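Local coordinates for protein putative oxidoreductase molybdopterin-binding subunit (Sulfolobus tokodaii, PDB 4ZOH) that probably serves as the molybdenum-containing catalytic subunit of an aldehyde oxidase-like oxidoreductase, holding a pterin cytosine dinucleotide cofactor, at residues A[40-45]-A[105-110]; A[420-425]-A[473-478]; A[610-615]-A[646-651]. All coordinates share one frame; numbering follows the deposited sequence.

Along the chain the three contacts come in series: each closes its own loop before the next opens, and none nest or cross. Contact 1, nearest the N terminus, spans 59 residues of the hammerhead region and joins the start of strand 44-48 to the chain leaving strand 100-104. Contact 2 closes a 47-residue excursion, laying the loop before helix 486-512 against strand 420-427. Contact 3 closes the shortest loop, 30 residues, and joins helix 600-619 to the approach to strand 651-655. The last two both belong to the molybdopterin cofactor-binding part of the protein, on opposite sides of the chain's centre, their centres about 35 Å apart.

Contact 1. Residues A[40-45]-A[105-110]; sequences KYPHAR and LDYVLD
His43 meets residues 105-107 through both its backbone and its ring. Its carbonyl O accepts a hydrogen bond from Leu105 N at 2.8 Å. The ring then donates from ND1 to Asp106 O, also over 2.8 Å, with an N-H...O angle of 156° and the acceptor slightly tilted from the ring plane. With CG anti to the backbone N (chi1 -160°), the imidazole swings across to this carbonyl and lays one face beneath Leu105, whose CD1 makes a CH-pi contact 3.9 Å from the ring centroid. Histidine suits the place because it offers a flat pi face for a methyl and a nitrogen at each side of the rim. The other methyl of Leu105, CD2, rests 3.5 Å from Arg45 NH1, so the leucine lies between imidazole and guanidinium.

A second CH-pi contact lies farther along: Pro42 CG sits over the centre of the Tyr107 ring, 3.5 Å from its centroid and only 7° off the normal. The rigid proline ring presents its methylene squarely to the aromatic face.

Residues 40-45 belong to the hammerhead region of the aldehyde oxidase and xanthine dehydrogenase family. Here strand 44-48 is the middle member of a three-stranded antiparallel sheet, and the Leu105 bond ties the loop beyond edge strand 100-104 to the residue just ahead of strand 44-48.

Farther out, Glu72 shares a hydrogen bond with His43 NE2 and so holds the imidazole from its other nitrogen. Were His43 an alanine, Asp106 O would probably lose its ring donor, Glu72 its partner and Leu105 CD1 the face it rests on. Tyr107 OH bonds to the backbone O of Glu627, and Val108 N to the side chain of Asn324.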
ATOM      1  N   LYS A  40     -16.514  22.129 -22.018  1.00 26.30           N
ATOM      2  CA  LYS A  40     -16.458  21.975 -23.473  1.00 28.93           C
ATOM      3  C   LYS A  40     -16.412  23.330 -24.187  1.00 26.69           C
ATOM      4  O   LYS A  40     -16.313  23.378 -25.392  1.00 28.16           O
ATOM      5  CB  LYS A  40     -17.562  21.089 -23.999  1.00 35.72           C
ATOM      6  CG  LYS A  40     -18.916  21.750 -23.847  1.00 45.07           C
ATOM      7  CD  LYS A  40     -19.858  21.283 -24.958  1.00 52.34           C
ATOM      8  CE  LYS A  40     -21.035  20.502 -24.424  1.00 51.93           C
ATOM      9  NZ  LYS A  40     -21.686  19.694 -25.514  1.00 62.71           N
ATOM     10  N   TYR A  41     -16.397  24.435 -23.444  1.00 26.14           N
ATOM     11  CA  TYR A  41     -16.335  25.778 -24.062  1.00 25.62           C
ATOM     12  C   TYR A  41     -15.174  26.609 -23.572  1.00 28.63           C
ATOM     13  O   TYR A  41     -14.729  26.440 -22.425  1.00 25.12           O
ATOM     14  CB  TYR A  41     -17.643  26.553 -23.782  1.00 28.31           C
ATOM     15  CG  TYR A  41     -18.845  25.970 -24.503  1.00 28.59           C
ATOM     16  CD1 TYR A  41     -18.951  26.036 -25.905  1.00 30.19           C
ATOM     17  CD2 TYR A  41     -19.919  25.374 -23.783  1.00 33.58           C
ATOM     18  CE1 TYR A  41     -20.067  25.510 -26.555  1.00 34.53           C
ATOM     19  CE2 TYR A  41     -21.038  24.845 -24.436  1.00 31.81           C
ATOM     20  CZ  TYR A  41     -21.111  24.938 -25.808  1.00 34.28           C
ATOM     21  OH  TYR A  41     -22.181  24.418 -26.484  1.00 41.01           O
ATOM     22  N   PRO A  42     -14.651  27.507 -24.446  1.00 28.34           N
ATOM     23  CA  PRO A  42     -13.543  28.376 -24.050  1.00 28.49           C
ATOM     24  C   PRO A  42     -13.871  29.391 -22.972  1.00 28.55           C
ATOM     25  O   PRO A  42     -12.976  29.797 -22.173  1.00 28.42           O
ATOM     26  CB  PRO A  42     -13.154  29.091 -25.367  1.00 29.51           C
ATOM     27  CG  PRO A  42     -14.285  28.810 -26.320  1.00 28.53           C
ATOM     28  CD  PRO A  42     -14.914  27.530 -25.906  1.00 26.80           C
ATOM     29  N   HIS A  43     -15.122  29.849 -22.958  1.00 29.91           N
ATOM     30  CA  HIS A  43     -15.570  30.889 -21.988  1.00 26.43           C
ATOM     31  C   HIS A  43     -17.081  30.826 -21.821  1.00 32.43           C
ATOM     32  O   HIS A  43     -17.838  30.960 -22.784  1.00 32.01           O
ATOM     33  CB  HIS A  43     -15.168  32.301 -22.395  1.00 26.42           C
ATOM     34  CG  HIS A  43     -15.173  33.295 -21.263  1.00 26.06           C
ATOM     35  ND1 HIS A  43     -15.042  34.666 -21.455  1.00 29.78           N
ATOM     36  CD2 HIS A  43     -15.305  33.118 -19.929  1.00 23.25           C
ATOM     37  CE1 HIS A  43     -15.028  35.279 -20.284  1.00 26.98           C
ATOM     38  NE2 HIS A  43     -15.189  34.359 -19.337  1.00 27.96           N
ATOM     39  N   ALA A  44     -17.513  30.535 -20.595  1.00 35.11           N
ATOM     40  CA  ALA A  44     -18.932  30.263 -20.310  1.00 32.51           C
ATOM     41  C   ALA A  44     -19.227  30.457 -18.855  1.00 34.20           C
ATOM     42  O   ALA A  44     -18.345  30.246 -17.971  1.00 33.32           O
ATOM     43  CB  ALA A  44     -19.382  28.881 -20.752  1.00 26.88           C
ATOM     44  N   ARG A  45     -20.470  30.887 -18.609  1.00 33.57           N
ATOM     45  CA  ARG A  45     -21.032  30.745 -17.262  1.00 35.37           C
ATOM     46  C   ARG A  45     -21.557  29.360 -17.127  1.00 27.71           C
ATOM     47  O   ARG A  45     -22.024  28.773 -18.105  1.00 29.26           O
ATOM     48  CB  ARG A  45     -22.072  31.829 -16.908  1.00 35.83           C
ATOM     49  CG  ARG A  45     -21.287  33.039 -16.464  1.00 37.71           C
ATOM     50  CD  ARG A  45     -22.150  34.081 -15.802  1.00 45.28           C
ATOM     51  NE  ARG A  45     -21.383  35.313 -15.662  1.00 39.43           N
ATOM     52  CZ  ARG A  45     -21.311  36.280 -16.582  1.00 40.42           C
ATOM     53  NH1 ARG A  45     -21.964  36.200 -17.769  1.00 37.71           N
ATOM     54  NH2 ARG A  45     -20.555  37.344 -16.294  1.00 39.67           N
ATOM     55  N   LEU A 105     -19.991  32.663 -23.386  1.00 35.22           N
ATOM     56  CA  LEU A 105     -19.499  34.023 -23.434  1.00 34.64           C
ATOM     57  C   LEU A 105     -18.511  34.181 -24.552  1.00 42.53           C
ATOM     58  O   LEU A 105     -18.087  33.199 -25.213  1.00 35.77           O
ATOM     59  CB  LEU A 105     -18.842  34.434 -22.135  1.00 32.98           C
ATOM     60  CG  LEU A 105     -19.734  34.115 -20.955  1.00 38.98           C
ATOM     61  CD1 LEU A 105     -18.930  34.256 -19.670  1.00 39.91           C
ATOM     62  CD2 LEU A 105     -20.965  35.047 -20.969  1.00 40.23           C
ATOM     63  N   ASP A 106     -18.166  35.441 -24.778  1.00 42.56           N
ATOM     64  CA  ASP A 106     -17.189  35.760 -25.783  1.00 44.52           C
ATOM     65  C   ASP A 106     -15.790  35.438 -25.188  1.00 41.51           C
ATOM     66  O   ASP A 106     -15.524  35.642 -23.984  1.00 36.30           O
ATOM     67  CB  ASP A 106     -17.319  37.246 -26.253  1.00 43.35           C
ATOM     68  CG  ASP A 106     -16.540  37.538 -27.582  1.00 51.00           C
ATOM     69  OD1 ASP A 106     -16.277  36.605 -28.393  1.00 43.13           O
ATOM     70  OD2 ASP A 106     -16.178  38.711 -27.801  1.00 49.28           O
ATOM     71  N   TYR A 107     -14.905  35.008 -26.083  1.00 35.13           N
ATOM     72  CA  TYR A 107     -13.573  34.542 -25.725  1.00 36.06           C
ATOM     73  C   TYR A 107     -12.490  35.025 -26.676  1.00 34.41           C
ATOM     74  O   TYR A 107     -12.774  35.383 -27.828  1.00 29.70           O
ATOM     75  CB  TYR A 107     -13.606  33.037 -25.728  1.00 28.51           C
ATOM     76  CG  TYR A 107     -14.032  32.427 -27.012  1.00 28.99           C
ATOM     77  CD1 TYR A 107     -13.063  32.027 -27.944  1.00 28.39           C
ATOM     78  CD2 TYR A 107     -15.372  32.164 -27.288  1.00 26.80           C
ATOM     79  CE1 TYR A 107     -13.406  31.436 -29.129  1.00 26.56           C
ATOM     80  CE2 TYR A 107     -15.719  31.577 -28.484  1.00 31.66           C
ATOM     81  CZ  TYR A 107     -14.710  31.223 -29.398  1.00 29.58           C
ATOM     82  OH  TYR A 107     -14.976  30.608 -30.580  1.00 30.93           O
ATOM     83  N   VAL A 108     -11.261  35.062 -26.175  1.00 30.98           N
ATOM     84  CA  VAL A 108     -10.133  35.453 -26.997  1.00 32.29           C
ATOM     85  C   VAL A 108      -8.984  34.383 -26.951  1.00 32.78           C
ATOM     86  O   VAL A 108      -8.598  33.961 -25.863  1.00 37.03           O
ATOM     87  CB  VAL A 108      -9.699  36.888 -26.622  1.00 26.29           C
ATOM     88  CG1 VAL A 108      -9.151  36.997 -25.235  1.00 24.35           C
ATOM     89  CG2 VAL A 108      -8.751  37.461 -27.665  1.00 26.46           C
ATOM     90  N   LEU A 109      -8.507  33.969 -28.134  1.00 30.58           N
ATOM     91  CA  LEU A 109      -7.443  32.953 -28.384  1.00 33.47           C
ATOM     92  C   LEU A 109      -6.057  33.544 -28.692  1.00 34.33           C
ATOM     93  O   LEU A 109      -4.992  33.017 -28.284  1.00 37.73           O
ATOM     94  CB  LEU A 109      -7.895  32.017 -29.534  1.00 28.18           C
ATOM     95  CG  LEU A 109      -9.216  31.300 -29.247  1.00 25.91           C
ATOM     96  CD1 LEU A 109      -9.577  30.350 -30.381  1.00 27.41           C
ATOM     97  CD2 LEU A 109      -9.196  30.544 -27.908  1.00 26.46           C
ATOM     98  N   ASP A 110      -6.060  34.671 -29.381  1.00 33.10           N
ATOM     99  CA  ASP A 110      -4.817  35.282 -29.813  1.00 26.22           C
ATOM    100  C   ASP A 110      -4.360  36.316 -28.809  1.00 24.44           C
ATOM    101  O   ASP A 110      -5.114  37.257 -28.561  1.00 27.45           O
ATOM    102  CB  ASP A 110      -5.111  35.835 -31.206  1.00 26.13           C
ATOM    103  CG  ASP A 110      -3.963  36.692 -31.771  1.00 27.82           C
ATOM    104  OD1 ASP A 110      -2.979  37.069 -31.087  1.00 25.66           O
ATOM    105  OD2 ASP A 110      -4.107  37.041 -32.950  1.00 31.40           O
TER

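Contact 2. Residues A[420-425]-A[473-478]; sequences WEVARI and EIIEDG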
ATOM      1  N   TRP A 420      17.745  26.810  -1.774  1.00 26.58           N
ATOM      2  CA  TRP A 420      18.549  25.919  -0.915  1.00 24.95           C
ATOM      3  C   TRP A 420      18.242  24.492  -1.340  1.00 25.08           C
ATOM      4  O   TRP A 420      17.361  24.260  -2.185  1.00 22.81           O
ATOM      5  CB  TRP A 420      18.281  26.161   0.616  1.00 24.54           C
ATOM      6  CG  TRP A 420      16.883  26.406   1.014  1.00 23.74           C
ATOM      7  CD1 TRP A 420      16.294  27.658   1.272  1.00 26.35           C
ATOM      8  CD2 TRP A 420      15.847  25.429   1.250  1.00 26.15           C
ATOM      9  NE1 TRP A 420      14.955  27.492   1.580  1.00 27.67           N
ATOM     10  CE2 TRP A 420      14.657  26.149   1.625  1.00 26.49           C
ATOM     11  CE3 TRP A 420      15.812  24.023   1.245  1.00 26.02           C
ATOM     12  CZ2 TRP A 420      13.425  25.501   1.913  1.00 26.14           C
ATOM     13  CZ3 TRP A 420      14.574  23.377   1.517  1.00 27.78           C
ATOM     14  CH2 TRP A 420      13.406  24.124   1.897  1.00 24.89           C
ATOM     15  N   GLU A 421      18.955  23.534  -0.787  1.00 24.84           N
ATOM     16  CA  GLU A 421      18.520  22.136  -1.020  1.00 25.04           C
ATOM     17  C   GLU A 421      19.008  21.311   0.128  1.00 24.21           C
ATOM     18  O   GLU A 421      19.943  21.748   0.818  1.00 25.48           O
ATOM     19  CB  GLU A 421      18.904  21.608  -2.437  1.00 22.29           C
ATOM     20  CG  GLU A 421      18.342  20.210  -2.729  1.00 21.18           C
ATOM     21  CD  GLU A 421      16.835  20.224  -2.563  1.00 22.86           C
ATOM     22  OE1 GLU A 421      16.121  20.634  -3.517  1.00 20.50           O
ATOM     23  OE2 GLU A 421      16.415  19.874  -1.441  1.00 22.35           O
ATOM     24  N   VAL A 422      18.415  20.130   0.362  1.00 24.17           N
ATOM     25  CA  VAL A 422      18.705  19.379   1.579  1.00 21.19           C
ATOM     26  C   VAL A 422      19.289  17.996   1.291  1.00 21.52           C
ATOM     27  O   VAL A 422      19.022  17.402   0.264  1.00 20.91           O
ATOM     28  CB  VAL A 422      17.380  19.280   2.434  1.00 21.78           C
ATOM     29  CG1 VAL A 422      17.629  18.736   3.810  1.00 19.85           C
ATOM     30  CG2 VAL A 422      16.662  20.655   2.496  1.00 21.27           C
ATOM     31  N   ALA A 423      20.082  17.467   2.211  1.00 20.05           N
ATOM     32  CA  ALA A 423      20.504  16.079   2.109  1.00 22.65           C
ATOM     33  C   ALA A 423      20.592  15.580   3.533  1.00 24.43           C
ATOM     34  O   ALA A 423      21.134  16.327   4.409  1.00 24.10           O
ATOM     35  CB  ALA A 423      21.883  15.962   1.392  1.00 23.31           C
ATOM     36  N   ARG A 424      20.119  14.346   3.758  1.00 20.70           N
ATOM     37  CA  ARG A 424      20.286  13.694   5.048  1.00 22.43           C
ATOM     38  C   ARG A 424      21.137  12.435   4.816  1.00 22.72           C
ATOM     39  O   ARG A 424      20.866  11.737   3.865  1.00 22.41           O
ATOM     40  CB  ARG A 424      18.880  13.344   5.637  1.00 21.00           C
ATOM     41  CG  ARG A 424      18.842  12.234   6.665  1.00 20.44           C
ATOM     42  CD  ARG A 424      17.451  11.956   7.218  1.00 19.16           C
ATOM     43  NE  ARG A 424      17.538  10.849   8.197  1.00 22.70           N
ATOM     44  CZ  ARG A 424      16.812   9.732   8.206  1.00 20.82           C
ATOM     45  NH1 ARG A 424      15.840   9.518   7.331  1.00 18.03           N
ATOM     46  NH2 ARG A 424      17.034   8.845   9.147  1.00 20.27           N
ATOM     47  N   ILE A 425      22.130  12.136   5.681  1.00 21.03           N
ATOM     48  CA  ILE A 425      22.803  10.849   5.595  1.00 23.09           C
ATOM     49  C   ILE A 425      22.766  10.196   6.966  1.00 21.91           C
ATOM     50  O   ILE A 425      23.026  10.837   7.963  1.00 26.00           O
ATOM     51  CB  ILE A 425      24.255  10.955   4.965  1.00 23.54           C
ATOM     52  CG1 ILE A 425      24.799   9.603   4.569  1.00 23.91           C
ATOM     53  CG2 ILE A 425      25.232  11.609   5.944  1.00 24.60           C
ATOM     54  CD1 ILE A 425      26.038   9.705   3.631  1.00 26.27           C
ATOM     55  N   GLU A 473       8.421  12.451   4.912  1.00 17.90           N
ATOM     56  CA  GLU A 473       8.769  11.934   6.268  1.00 20.27           C
ATOM     57  C   GLU A 473      10.187  11.376   6.473  1.00 21.97           C
ATOM     58  O   GLU A 473      10.596  11.047   7.628  1.00 23.70           O
ATOM     59  CB  GLU A 473       7.793  10.878   6.697  1.00 24.47           C
ATOM     60  CG  GLU A 473       6.478  11.488   7.191  1.00 28.35           C
ATOM     61  CD  GLU A 473       5.674  10.586   8.118  1.00 33.72           C
ATOM     62  OE1 GLU A 473       6.269   9.654   8.753  1.00 32.59           O
ATOM     63  OE2 GLU A 473       4.440  10.846   8.212  1.00 34.21           O
ATOM     64  N   ILE A 474      10.943  11.233   5.384  1.00 19.92           N
ATOM     65  CA  ILE A 474      12.276  10.617   5.518  1.00 20.51           C
ATOM     66  C   ILE A 474      13.389  11.696   5.455  1.00 22.55           C
ATOM     67  O   ILE A 474      14.581  11.366   5.521  1.00 25.19           O
ATOM     68  CB  ILE A 474      12.522   9.512   4.472  1.00 18.68           C
ATOM     69  CG1 ILE A 474      12.554  10.134   3.085  1.00 18.46           C
ATOM     70  CG2 ILE A 474      11.487   8.391   4.578  1.00 17.25           C
ATOM     71  CD1 ILE A 474      12.809   9.147   1.965  1.00 18.35           C
ATOM     72  N   ILE A 475      13.003  12.964   5.212  1.00 21.37           N
ATOM     73  CA  ILE A 475      13.970  14.073   5.195  1.00 22.09           C
ATOM     74  C   ILE A 475      13.289  15.363   5.676  1.00 21.83           C
ATOM     75  O   ILE A 475      12.055  15.559   5.465  1.00 22.33           O
ATOM     76  CB  ILE A 475      14.658  14.232   3.808  1.00 20.84           C
ATOM     77  CG1 ILE A 475      15.930  15.147   3.881  1.00 21.89           C
ATOM     78  CG2 ILE A 475      13.682  14.602   2.705  1.00 18.30           C
ATOM     79  CD1 ILE A 475      16.746  15.224   2.600  1.00 19.97           C
ATOM     80  N   GLU A 476      14.076  16.224   6.311  1.00 22.77           N
ATOM     81  CA  GLU A 476      13.559  17.486   6.855  1.00 21.51           C
ATOM     82  C   GLU A 476      12.721  18.259   5.824  1.00 22.27           C
ATOM     83  O   GLU A 476      11.632  18.686   6.140  1.00 25.09           O
ATOM     84  CB  GLU A 476      14.672  18.370   7.428  1.00 22.48           C
ATOM     85  CG  GLU A 476      14.144  19.643   8.068  1.00 22.89           C
ATOM     86  CD  GLU A 476      15.210  20.571   8.695  1.00 26.91           C
ATOM     87  OE1 GLU A 476      16.420  20.417   8.401  1.00 23.74           O
ATOM     88  OE2 GLU A 476      14.825  21.393   9.582  1.00 23.88           O
ATOM     89  N   ASP A 477      13.196  18.416   4.586  1.00 20.18           N
ATOM     90  CA  ASP A 477      12.519  19.247   3.622  1.00 21.67           C
ATOM     91  C   ASP A 477      13.259  19.153   2.291  1.00 21.56           C
ATOM     92  O   ASP A 477      14.190  18.366   2.133  1.00 21.06           O
ATOM     93  CB  ASP A 477      12.430  20.747   4.091  1.00 23.24           C
ATOM     94  CG  ASP A 477      11.108  21.403   3.707  1.00 24.08           C
ATOM     95  OD1 ASP A 477      10.443  22.035   4.542  1.00 27.65           O
ATOM     96  OD2 ASP A 477      10.702  21.302   2.553  1.00 26.57           O
ATOM     97  N   GLY A 478      12.809  19.923   1.324  1.00 19.85           N
ATOM     98  CA  GLY A 478      13.486  19.941   0.037  1.00 21.35           C
ATOM     99  C   GLY A 478      12.884  20.998  -0.830  1.00 23.57           C
ATOM    100  O   GLY A 478      11.782  21.528  -0.552  1.00 20.80           O
TER
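Arg424 and Ile474 share the one hydrogen bond that crosses this contact: Arg424 NH1 donates to Ile474 O at 2.9 Å, with an N-H...O angle of 159°. The carbonyl lies at the edge of the guanidinium, close to its plane. A chain extended from CG to NE carries the group from strand 420-427 to the loop, a reach that suits arginine. The strand runs between 433-437 and 553-559 in a mixed sheet of the molybdopterin cofactor-binding region, where a second copy of this protein adjoins the contact.

Apolar contacts fill the middle. Val422 and Ile475 lie side by side, pointing opposite ways, with Val422 CG1 3.8 Å from Ile475 CD1. The same isoleucine lays its CG1 against Arg424 CB. Branched aliphatic residues suit this buried face. Separately, Val422 CB makes a van der Waals touch on a backbone oxygen, Asp477 O, at 3.3 Å.

Among the polar groups, Trp420 CH2 nears Asp477 OD2 at the ring edge, ring and carboxylate planes 82° apart. Gly478 N meets the anti lone pair of Asp477 OD2 at 2.8 Å, and Arg193 forms a salt bridge with it. Glu421 OE2 accepts from Val422 N and comes to 3.3 Å from Gly478 CA, where glycine has no side chain in the way; its OE1 pairs with Arg485.

The buried positive charge of Arg424 is probably balanced by Asp553, while two carbonyl oxygens, Ile474 O and Glu473 O of the second copy, use its NH1.

Contact 3. Residues A[610-615]-A[646-651]; sequences GIVQGM and EIPEKI
Ile611 and Ile651 interlock by two complementary touches, their side chains running alongside one another with their ends reversed. CD1 of Ile611 lies 4.0 Å from Ile651 CG2, while Ile611 CG2 and Ile651 CD1 approach to 4.1 Å. On both, chi1 (-74° and -64°) directs CG1 beside the backbone N and CG2 anti to it, bringing the two arms level with the partner's. Beta-branched residues fit here because two separate arms can be met at once.

Val612 continues the close-fitting part with a single methyl. Its CG2 stands 4.1 Å from Ile647 CG2 and 4.2 Å from Ile651 CD1, so one compact residue on the helix touches Ile647 of the loop and Ile651 at the start of the strand. Farther along the helix, Met615 meets Pro648 through its sulfur, SD lying 3.8 Å from Pro648 CD and a similar distance from Glu646 O; the modelled position of the terminal methyl is doubtful. Unbranched methionine is long enough to extend from the helix to the proline ring.

No hydrogen bond crosses between 610-615 and 646-651, so these two parts are held mainly by apolar surfaces, and the fit slackens at the polar margin. Glu646 turns its carboxylate away from the helix, to Thr643 through OE1. A chain of another protein packs on Val612 and Ile647 and bonds to Pro648 O, so that side faces a subunit interface.

The contact is a side of helix 600-619 seated against the loop that leads into strand 651-655, within the cofactor-binding region. Tyr588 and Val585 of strand 583-593, which runs parallel to strand 651-655, touch Ile611 and Met615 respectively, and helix 673-688 packs on the same two residues through Ala678 and Ile682.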
ATOM      1  N   GLY A 610      16.967  15.862 -24.476  1.00 20.00           N
ATOM      2  CA  GLY A 610      16.625  17.265 -24.794  1.00 18.84           C
ATOM      3  C   GLY A 610      16.725  17.622 -26.242  1.00 20.67           C
ATOM      4  O   GLY A 610      15.801  18.229 -26.826  1.00 20.51           O
ATOM      5  N   ILE A 611      17.829  17.191 -26.859  1.00 22.52           N
ATOM      6  CA  ILE A 611      18.021  17.362 -28.297  1.00 21.35           C
ATOM      7  C   ILE A 611      16.858  16.868 -29.118  1.00 20.53           C
ATOM      8  O   ILE A 611      16.416  17.561 -30.072  1.00 21.69           O
ATOM      9  CB  ILE A 611      19.375  16.728 -28.799  1.00 23.02           C
ATOM     10  CG1 ILE A 611      20.574  17.599 -28.364  1.00 23.48           C
ATOM     11  CG2 ILE A 611      19.450  16.674 -30.315  1.00 20.22           C
ATOM     12  CD1 ILE A 611      21.927  16.816 -28.303  1.00 23.29           C
ATOM     13  N   VAL A 612      16.344  15.682 -28.787  1.00 17.58           N
ATOM     14  CA  VAL A 612      15.251  15.138 -29.583  1.00 16.72           C
ATOM     15  C   VAL A 612      13.945  15.900 -29.347  1.00 18.55           C
ATOM     16  O   VAL A 612      13.150  16.067 -30.266  1.00 19.38           O
ATOM     17  CB  VAL A 612      15.065  13.595 -29.322  1.00 16.35           C
ATOM     18  CG1 VAL A 612      13.751  13.072 -29.883  1.00 15.56           C
ATOM     19  CG2 VAL A 612      16.242  12.777 -29.949  1.00 18.48           C
ATOM     20  N   GLN A 613      13.698  16.329 -28.100  1.00 20.07           N
ATOM     21  CA  GLN A 613      12.544  17.272 -27.866  1.00 22.32           C
ATOM     22  C   GLN A 613      12.680  18.592 -28.684  1.00 20.22           C
ATOM     23  O   GLN A 613      11.773  18.978 -29.405  1.00 20.79           O
ATOM     24  CB  GLN A 613      12.344  17.513 -26.350  1.00 19.11           C
ATOM     25  CG  GLN A 613      11.544  16.350 -25.777  1.00 16.80           C
ATOM     26  CD  GLN A 613      11.562  16.407 -24.272  1.00 19.51           C
ATOM     27  OE1 GLN A 613      12.553  16.822 -23.673  1.00 20.22           O
ATOM     28  NE2 GLN A 613      10.445  16.028 -23.645  1.00 19.27           N
ATOM     29  N   GLY A 614      13.868  19.197 -28.631  1.00 20.30           N
ATOM     30  CA  GLY A 614      14.124  20.464 -29.385  1.00 21.06           C
ATOM     31  C   GLY A 614      13.941  20.253 -30.888  1.00 21.61           C
ATOM     32  O   GLY A 614      13.324  21.085 -31.552  1.00 21.45           O
ATOM     33  N   MET A 615      14.398  19.091 -31.416  1.00 23.73           N
ATOM     34  CA  MET A 615      14.233  18.783 -32.859  1.00 22.15           C
ATOM     35  C   MET A 615      12.769  18.586 -33.199  1.00 19.06           C
ATOM     36  O   MET A 615      12.280  18.991 -34.273  1.00 19.11           O
ATOM     37  CB  MET A 615      15.038  17.513 -33.175  1.00 25.49           C
ATOM     38  CG  MET A 615      14.675  16.899 -34.516  1.00 29.07           C
ATOM     39  SD  MET A 615      15.499  15.319 -34.900  1.00 40.94           S
ATOM     40  CE  MET A 615      16.917  15.551 -33.835  1.00 41.13           C
ATOM     41  N   GLU A 646      12.192   8.808 -36.224  1.00 31.27           N
ATOM     42  CA  GLU A 646      12.411  10.219 -36.517  1.00 31.47           C
ATOM     43  C   GLU A 646      13.646  10.848 -35.842  1.00 35.31           C
ATOM     44  O   GLU A 646      13.700  12.024 -35.707  1.00 49.79           O
ATOM     45  CB  GLU A 646      11.133  11.025 -36.254  1.00 25.59           C
ATOM     46  CG  GLU A 646      10.034  10.736 -37.261  1.00 25.79           C
ATOM     47  CD  GLU A 646       9.304   9.426 -36.968  1.00 26.99           C
ATOM     48  OE1 GLU A 646       9.042   9.129 -35.761  1.00 25.73           O
ATOM     49  OE2 GLU A 646       9.007   8.684 -37.931  1.00 28.16           O
ATOM     50  N   ILE A 647      14.625  10.089 -35.398  1.00 32.69           N
ATOM     51  CA  ILE A 647      15.708  10.697 -34.699  1.00 31.57           C
ATOM     52  C   ILE A 647      16.887  10.836 -35.647  1.00 35.81           C
ATOM     53  O   ILE A 647      16.963  10.110 -36.635  1.00 40.34           O
ATOM     54  CB  ILE A 647      16.083   9.936 -33.373  1.00 31.81           C
ATOM     55  CG1 ILE A 647      16.773   8.598 -33.691  1.00 32.07           C
ATOM     56  CG2 ILE A 647      14.852   9.897 -32.444  1.00 28.86           C
ATOM     57  CD1 ILE A 647      17.347   7.749 -32.529  1.00 36.70           C
ATOM     58  N   PRO A 648      17.843  11.737 -35.330  1.00 33.60           N
ATOM     59  CA  PRO A 648      19.048  11.751 -36.111  1.00 33.01           C
ATOM     60  C   PRO A 648      19.697  10.352 -36.107  1.00 35.84           C
ATOM     61  O   PRO A 648      19.758   9.673 -35.086  1.00 33.52           O
ATOM     62  CB  PRO A 648      19.940  12.772 -35.379  1.00 36.76           C
ATOM     63  CG  PRO A 648      19.008  13.546 -34.473  1.00 40.08           C
ATOM     64  CD  PRO A 648      17.990  12.514 -34.081  1.00 37.30           C
ATOM     65  N   GLU A 649      20.143   9.914 -37.260  1.00 38.08           N
ATOM     66  CA  GLU A 649      20.859   8.644 -37.360  1.00 38.21           C
ATOM     67  C   GLU A 649      21.962   8.503 -36.325  1.00 33.92           C
ATOM     68  O   GLU A 649      22.160   7.444 -35.771  1.00 36.82           O
ATOM     69  CB  GLU A 649      21.424   8.552 -38.764  1.00 50.57           C
ATOM     70  CG  GLU A 649      20.374   8.885 -39.814  1.00 54.97           C
ATOM     71  CD  GLU A 649      20.830   8.616 -41.225  1.00 74.87           C
ATOM     72  OE1 GLU A 649      20.087   9.051 -42.144  1.00 90.15           O
ATOM     73  OE2 GLU A 649      21.909   7.977 -41.414  1.00 73.84           O
ATOM     74  N   LYS A 650      22.641   9.605 -36.012  1.00 31.85           N
ATOM     75  CA  LYS A 650      23.596   9.622 -34.952  1.00 31.51           C
ATOM     76  C   LYS A 650      23.643  10.991 -34.277  1.00 31.43           C
ATOM     77  O   LYS A 650      23.558  12.024 -34.956  1.00 33.89           O
ATOM     78  CB  LYS A 650      24.975   9.274 -35.546  1.00 34.70           C
ATOM     79  CG  LYS A 650      26.086   9.165 -34.543  1.00 39.09           C
ATOM     80  CD  LYS A 650      25.856   8.171 -33.420  1.00 48.13           C
ATOM     81  CE  LYS A 650      27.214   7.852 -32.793  1.00 49.97           C
ATOM     82  NZ  LYS A 650      27.010   7.739 -31.338  1.00 52.43           N
ATOM     83  N   ILE A 651      23.802  10.990 -32.955  1.00 27.26           N
ATOM     84  CA  ILE A 651      24.006  12.209 -32.225  1.00 26.78           C
ATOM     85  C   ILE A 651      25.290  11.994 -31.482  1.00 27.06           C
ATOM     86  O   ILE A 651      25.380  11.086 -30.643  1.00 26.56           O
ATOM     87  CB  ILE A 651      22.877  12.420 -31.163  1.00 29.40           C
ATOM     88  CG1 ILE A 651      21.514  12.598 -31.833  1.00 31.39           C
ATOM     89  CG2 ILE A 651      23.195  13.616 -30.273  1.00 27.97           C
ATOM     90  CD1 ILE A 651      20.347  12.762 -30.868  1.00 35.98           C
TER